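Local structure of probable glutamine synthetase (Pseudomonas aeruginosa, 4HPP) at residues A[181-185]-A[230-234]; A[90-94]-A[200-204]; A[265-270]-A[349-354]. The protein is a probable glutamine synthetase, built from a smaller N-terminal domain and a larger catalytic domain that binds glutamic acid and magnesium. One frame throughout, in Å; residues are numbered along the deposited sequence.

Contact 1 (181-185 with 230-234) is the one at the pocket: Thr232, Asn233 and Gly234 belong to the site that holds glutamic acid, and the side chain of Gln185 lies about 7 Å from the bound magnesium. Contact 2 (90-94 with 200-204) joins the N-terminal domain to the catalytic domain, its centre about 25 Å from that of contact 1. Contact 3 (265-270 with 349-354) packs two helices within the catalytic domain, its centre about 29 Å from the centre of contact 1 and about 26 Å from that of contact 2. The three do not touch; nearest atoms are about 10 to 13 Å apart. Helix 342-358 links two of them, bringing His343 to Asp200 of contact 2 and residues 349-354 to contact 3.

Contact 1: A[181-185]-A[230-234]; sequences YGQRQ and AVTNG. With GLU (glutamic acid), chain D.
This is a loop-to-loop contact at the glutamic acid pocket of the catalytic domain, between the turn joining strands 174-179 and 185-194 and the loop that leads into strand 235-243. Gly182 to Gln185 form a type II beta turn, closed by Gln185 N to Gly182 O at 2.9 Å, with Arg184 at positive phi (67°). Segment 230-234 is extended. The nearest CA atoms are those of Gly182 and Val231, 4.9 Å apart; a CB on Gly182 would clash with Val231 CB, and Val231 CG2 instead rests 3.4 Å from Gly182 CA. Val231 CG2 also lies 3.8 Å from Tyr181 CD2, while the Tyr181 hydroxyl hydrogen-bonds to the backbone O of Asp52 of a second subunit. Gln185 (chi1 and chi2 both t) reaches across extended. Gln185 OE1 accepts from Gly182 N at 3.0 Å, and Gln185 NE2 donates to Asn233 OD1 at 2.9 Å and Thr232 O at 3.0 Å. Asn233 leaves the backbone sideways, and chi1 m brings OD1 within reach of Gln185 NE2, with ND2 hydrogen-bonded to Ala223 O. Thr232 O also accepts from glutamic acid N at 2.9 Å, and Thr232 OG1 makes a weak hydrogen bond of 3.3 Å to glutamic acid O. One carboxamide thus ties the turn to a backbone carbonyl that also accepts from the ligand amino group.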
# COMPACT_ATOMS: atom_id res chain seq x y z
N TYR A 181 24.24 23.13 15.70
CA TYR A 181 25.56 22.57 15.39
C TYR A 181 25.50 21.05 15.19
O TYR A 181 26.06 20.54 14.23
CB TYR A 181 26.68 23.11 16.37
CG TYR A 181 28.06 22.62 16.07
CD1 TYR A 181 28.60 22.73 14.78
CD2 TYR A 181 28.84 22.02 17.08
CE1 TYR A 181 29.86 22.24 14.48
CE2 TYR A 181 30.11 21.52 16.80
CZ TYR A 181 30.61 21.63 15.51
OH TYR A 181 31.87 21.14 15.25
N GLY A 182 24.73 20.33 16.02
CA GLY A 182 24.73 18.88 15.89
C GLY A 182 23.83 18.33 14.84
O GLY A 182 22.88 19.01 14.35
N GLN A 183 24.05 17.07 14.51
CA GLN A 183 23.22 16.45 13.50
C GLN A 183 21.78 16.31 14.00
O GLN A 183 21.53 15.79 15.12
CB GLN A 183 23.80 15.10 13.21
CG GLN A 183 25.27 15.13 12.85
CD GLN A 183 25.61 13.89 12.08
OE1 GLN A 183 25.09 12.80 12.37
NE2 GLN A 183 26.44 14.04 11.05
N ARG A 184 20.81 16.78 13.20
CA ARG A 184 19.37 16.80 13.60
C ARG A 184 19.11 17.77 14.75
O ARG A 184 18.07 17.69 15.42
CB ARG A 184 18.92 15.38 14.00
CG ARG A 184 19.45 14.26 13.11
CD ARG A 184 18.75 14.35 11.76
NE ARG A 184 19.00 13.23 10.87
CZ ARG A 184 18.61 13.19 9.59
NH1 ARG A 184 17.92 14.22 9.06
NH2 ARG A 184 18.92 12.11 8.83
N GLN A 185 20.07 18.67 15.06
CA GLN A 185 19.79 19.61 16.09
C GLN A 185 19.10 20.86 15.52
O GLN A 185 19.54 21.41 14.47
CB GLN A 185 21.06 19.99 16.79
CG GLN A 185 20.78 20.64 18.13
CD GLN A 185 22.02 21.08 18.88
OE1 GLN A 185 23.04 21.45 18.27
NE2 GLN A 185 21.93 21.08 20.21
N ALA A 230 27.68 13.20 20.72
CA ALA A 230 26.90 14.13 19.97
C ALA A 230 27.16 15.49 20.57
O ALA A 230 27.50 15.60 21.74
CB ALA A 230 25.43 13.75 20.09
N VAL A 231 26.98 16.53 19.76
CA VAL A 231 26.74 17.88 20.27
C VAL A 231 25.58 17.89 21.28
O VAL A 231 24.56 17.24 21.07
CB VAL A 231 26.42 18.85 19.12
CG1 VAL A 231 26.41 20.31 19.62
CG2 VAL A 231 27.45 18.64 17.98
N THR A 232 25.79 18.62 22.37
CA THR A 232 24.92 18.62 23.52
C THR A 232 23.76 19.63 23.28
O THR A 232 23.89 20.54 22.47
CB THR A 232 25.71 19.04 24.80
OG1 THR A 232 26.57 20.15 24.53
CG2 THR A 232 26.60 17.95 25.28
N ASN A 233 22.63 19.45 24.01
CA ASN A 233 21.44 20.26 23.90
C ASN A 233 21.44 21.14 25.17
O ASN A 233 21.20 20.64 26.29
CB ASN A 233 20.13 19.43 23.81
CG ASN A 233 19.96 18.58 22.51
OD1 ASN A 233 20.11 19.09 21.37
ND2 ASN A 233 19.61 17.27 22.68
N GLY A 234 21.71 22.43 25.00
CA GLY A 234 21.65 23.39 26.09
C GLY A 234 20.28 24.04 26.22
O GLY A 234 19.42 23.86 25.37
N GLU D . 24.63 23.33 22.32
CA GLU D . 25.32 24.26 23.31
C GLU D . 24.98 24.04 24.80
O GLU D . 24.93 22.92 25.29
CB GLU D . 25.03 25.71 22.94
CG GLU D . 25.71 26.16 21.68
CD GLU D . 25.24 27.50 21.23
OE1 GLU D . 26.07 28.42 21.26
OE2 GLU D . 24.04 27.64 20.88
OXT GLU D . 24.73 24.97 25.57

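Contact 2: A[90-94]-A[200-204]; sequences DYLHG and DRAVN
Two aromatic side chains from strand 90-94 converge on a single amide oxygen of helix 200-204. Tyr91 and His93, two apart along the strand, both direct CA-to-CB toward the helix, whereas Leu92 between them points away. Tyr91 takes chi1 p (66°) with chi2 85°, which carries Tyr91 OH to 2.7 Å from Asn204 OD1 as a hydrogen-bond donor. His93 takes chi1 m (-55°) with chi2 -101°, and His93 NE2 donates to the same Asn204 OD1 at 2.9 Å. Asn204 (chi1 m, chi2 -24°) leaves the helix sideways, but its amide swings in so that OD1 meets both rings near their planes. The strand belongs to the five-stranded sheet of the N-terminal domain and the helix, 196-216, to the catalytic domain, so this buried contact is a sheet-to-helix interface between the two domains of a glutamine synthetase fold. The segment axes approach to 10.6 Å with N-to-C directions 144° apart, and the nearest CA atoms are those of His93 and Asp200, 7.4 Å apart. Asp200 CB sits over one face of the His93 ring, a CH-pi contact 4.1 Å from the centroid and 13° off the normal; the Asp200 (chi1 m) carboxylate makes a salt bridge to Arg109 and a hydrogen bond to His343. At the imidazole edge, Val203 (chi1 t) brings CG1 to 3.7 Å from His93 CE1.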
# COMPACT_ATOMS: atom_id res chain seq x y z
N ASP A 90 -4.96 21.29 24.67
CA ASP A 90 -5.57 22.28 25.53
C ASP A 90 -5.27 22.00 26.97
O ASP A 90 -5.67 20.97 27.48
CB ASP A 90 -7.06 22.28 25.30
CG ASP A 90 -7.72 23.51 25.83
OD1 ASP A 90 -7.11 24.22 26.71
OD2 ASP A 90 -8.86 23.78 25.34
N TYR A 91 -4.59 22.90 27.64
CA TYR A 91 -4.24 22.66 29.07
C TYR A 91 -3.86 23.97 29.73
O TYR A 91 -3.54 24.93 29.04
CB TYR A 91 -3.04 21.65 29.21
CG TYR A 91 -1.78 22.23 28.66
CD1 TYR A 91 -0.96 23.06 29.43
CD2 TYR A 91 -1.40 21.98 27.35
CE1 TYR A 91 0.23 23.60 28.90
CE2 TYR A 91 -0.21 22.50 26.82
CZ TYR A 91 0.59 23.33 27.59
OH TYR A 91 1.73 23.87 27.01
N LEU A 92 -3.89 23.97 31.06
CA LEU A 92 -3.57 25.09 31.92
C LEU A 92 -2.56 24.65 33.01
O LEU A 92 -2.67 23.54 33.57
CB LEU A 92 -4.82 25.56 32.67
CG LEU A 92 -6.03 26.09 31.92
CD1 LEU A 92 -6.94 24.95 31.50
CD2 LEU A 92 -6.82 27.06 32.79
N HIS A 93 -1.61 25.54 33.31
CA HIS A 93 -0.66 25.33 34.38
C HIS A 93 -1.37 25.62 35.67
O HIS A 93 -2.25 26.51 35.73
CB HIS A 93 0.52 26.24 34.24
CG HIS A 93 1.21 26.12 32.93
ND1 HIS A 93 2.36 25.41 32.77
CD2 HIS A 93 0.89 26.66 31.67
CE1 HIS A 93 2.74 25.47 31.46
NE2 HIS A 93 1.84 26.23 30.78
N GLY A 94 -1.01 24.87 36.71
CA GLY A 94 -1.68 24.99 37.96
C GLY A 94 -0.65 25.03 39.06
O GLY A 94 0.52 24.63 38.87
N ASP A 200 6.50 29.33 32.36
CA ASP A 200 5.39 28.66 31.64
C ASP A 200 5.74 28.51 30.16
O ASP A 200 5.54 27.42 29.55
CB ASP A 200 4.07 29.40 31.79
CG ASP A 200 3.58 29.43 33.24
OD1 ASP A 200 2.54 30.09 33.48
OD2 ASP A 200 4.23 28.82 34.13
N ARG A 201 6.32 29.58 29.60
CA ARG A 201 6.76 29.55 28.19
C ARG A 201 7.78 28.42 27.96
O ARG A 201 7.65 27.61 27.02
CB ARG A 201 7.26 30.92 27.75
CG ARG A 201 7.55 31.11 26.28
CD ARG A 201 7.52 32.61 25.98
NE ARG A 201 6.13 33.11 26.02
CZ ARG A 201 5.68 34.32 25.68
NH1 ARG A 201 6.47 35.27 25.23
NH2 ARG A 201 4.39 34.57 25.77
N ALA A 202 8.75 28.30 28.86
CA ALA A 202 9.75 27.28 28.69
C ALA A 202 9.00 25.94 28.63
O ALA A 202 9.20 25.17 27.71
CB ALA A 202 10.74 27.33 29.81
N VAL A 203 8.04 25.71 29.52
CA VAL A 203 7.31 24.41 29.51
C VAL A 203 6.50 24.26 28.20
O VAL A 203 6.62 23.23 27.51
CB VAL A 203 6.38 24.24 30.75
CG1 VAL A 203 5.42 23.05 30.56
CG2 VAL A 203 7.19 24.12 32.03
N ASN A 204 5.71 25.28 27.87
CA ASN A 204 4.96 25.32 26.63
C ASN A 204 5.81 25.05 25.39
O ASN A 204 5.42 24.24 24.53
CB ASN A 204 4.34 26.68 26.42
CG ASN A 204 3.28 27.01 27.43
OD1 ASN A 204 2.67 26.14 28.02
ND2 ASN A 204 3.05 28.28 27.61

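Contact 3: A[265-270]-A[349-354]; sequences HWAAGV and VLIAGR
Segments 265-270 and 349-354 are both helical, interior parts of helices 261-281 and 342-358, and their axes pass only 6.8 Å apart with N-to-C directions at 118°. This is a close, glycine-mediated helix crossing within the catalytic domain, largely buried. The nearest CA atoms are those of Trp266 and Gly353, 4.3 Å apart. A CB on Gly269 would clash with Ala352 O and one on Gly353 with Trp266 NE1, so the two glycines permit this separation. Two CA-H...O contacts bridge the helices: Gly269 CA to Ala352 O at 3.1 Å and Gly353 CA to Trp266 O at 3.5 Å. Trp266 (chi1 t, chi2 88°) lays its indole along the partner helix. Trp266 CH2 packs 4.0 Å from Val349 CG1, and Trp266 CZ2 lies 4.4 Å from Leu350 CD2. Trp266 NE1 hydrogen-bonds to Tyr119 OH of helix 108-121, which is also hydrogen-bonded to Leu350 O, joining the two helices through a third. Val270 (chi1 t) places CG2 3.9 Å from Gly353 CA and 4.4 Å from Val349 CG1. The CA-to-CB bond of Arg354 points away, and its guanidinium makes salt bridges to Glu115 and Glu407. Over the indole, Gly353 CA stands 3.6 Å from the centroid of the five-membered ring of Trp266, 20° off its normal, as a CH-pi contact.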
# COMPACT_ATOMS: atom_id res chain seq x y z
N HIS A 265 25.97 43.46 41.39
CA HIS A 265 25.58 42.72 42.60
C HIS A 265 24.83 41.46 42.20
O HIS A 265 25.19 40.33 42.60
CB HIS A 265 24.75 43.60 43.56
CG HIS A 265 25.52 44.79 44.14
ND1 HIS A 265 26.75 44.67 44.71
CD2 HIS A 265 25.17 46.15 44.24
CE1 HIS A 265 27.16 45.89 45.13
NE2 HIS A 265 26.20 46.79 44.83
N TRP A 266 23.80 41.63 41.38
CA TRP A 266 23.04 40.50 40.87
C TRP A 266 23.89 39.38 40.27
O TRP A 266 23.83 38.21 40.71
CB TRP A 266 21.98 41.00 39.90
CG TRP A 266 20.97 39.92 39.65
CD1 TRP A 266 19.83 39.65 40.38
CD2 TRP A 266 21.01 38.88 38.58
NE1 TRP A 266 19.16 38.58 39.84
CE2 TRP A 266 19.82 38.06 38.78
CE3 TRP A 266 21.87 38.59 37.51
CZ2 TRP A 266 19.51 36.98 37.93
CZ3 TRP A 266 21.56 37.50 36.67
CH2 TRP A 266 20.40 36.71 36.88
N ALA A 267 24.71 39.72 39.28
CA ALA A 267 25.63 38.75 38.68
C ALA A 267 26.56 38.09 39.70
O ALA A 267 26.90 36.89 39.58
CB ALA A 267 26.43 39.41 37.58
N ALA A 268 26.96 38.87 40.71
CA ALA A 268 27.90 38.36 41.72
C ALA A 268 27.30 37.23 42.60
O ALA A 268 27.95 36.19 42.90
CB ALA A 268 28.41 39.50 42.56
N GLY A 269 26.03 37.42 42.96
CA GLY A 269 25.25 36.40 43.69
C GLY A 269 25.06 35.09 42.95
O GLY A 269 25.22 34.00 43.52
N VAL A 270 24.72 35.22 41.66
CA VAL A 270 24.60 34.10 40.75
C VAL A 270 25.95 33.39 40.73
O VAL A 270 25.99 32.16 40.90
CB VAL A 270 24.24 34.58 39.32
CG1 VAL A 270 24.40 33.47 38.28
CG2 VAL A 270 22.86 35.24 39.26
N VAL A 349 17.86 30.66 40.21
CA VAL A 349 18.82 31.63 39.68
C VAL A 349 18.49 33.01 40.24
O VAL A 349 19.38 33.73 40.74
CB VAL A 349 18.82 31.64 38.12
CG1 VAL A 349 19.58 32.85 37.55
CG2 VAL A 349 19.33 30.31 37.57
N LEU A 350 17.21 33.37 40.20
CA LEU A 350 16.80 34.70 40.62
C LEU A 350 17.08 34.84 42.11
O LEU A 350 17.31 35.96 42.58
CB LEU A 350 15.33 34.95 40.33
CG LEU A 350 14.76 35.50 38.99
CD1 LEU A 350 13.22 35.43 39.01
CD2 LEU A 350 15.18 36.94 38.73
N ILE A 351 17.09 33.70 42.82
CA ILE A 351 17.36 33.70 44.27
C ILE A 351 18.78 34.16 44.53
O ILE A 351 19.00 35.18 45.20
CB ILE A 351 17.09 32.32 44.96
CG1 ILE A 351 15.61 32.17 45.35
CG2 ILE A 351 17.84 32.22 46.27
CD1 ILE A 351 15.16 30.75 45.56
N ALA A 352 19.75 33.43 43.96
CA ALA A 352 21.15 33.69 44.22
C ALA A 352 21.50 35.10 43.80
O ALA A 352 22.30 35.76 44.45
CB ALA A 352 22.04 32.68 43.52
N GLY A 353 20.88 35.55 42.71
CA GLY A 353 20.97 36.93 42.24
C GLY A 353 20.47 37.87 43.31
O GLY A 353 21.18 38.82 43.68
N ARG A 354 19.28 37.59 43.82
CA ARG A 354 18.70 38.38 44.93
C ARG A 354 19.70 38.46 46.08
O ARG A 354 20.05 39.54 46.50
CB ARG A 354 17.37 37.78 45.46
CG ARG A 354 16.22 38.77 45.69
CD ARG A 354 15.19 38.30 46.75
NE ARG A 354 14.96 36.84 46.88
CZ ARG A 354 15.22 36.10 47.97
NH1 ARG A 354 15.73 36.67 49.04
NH2 ARG A 354 14.99 34.77 47.99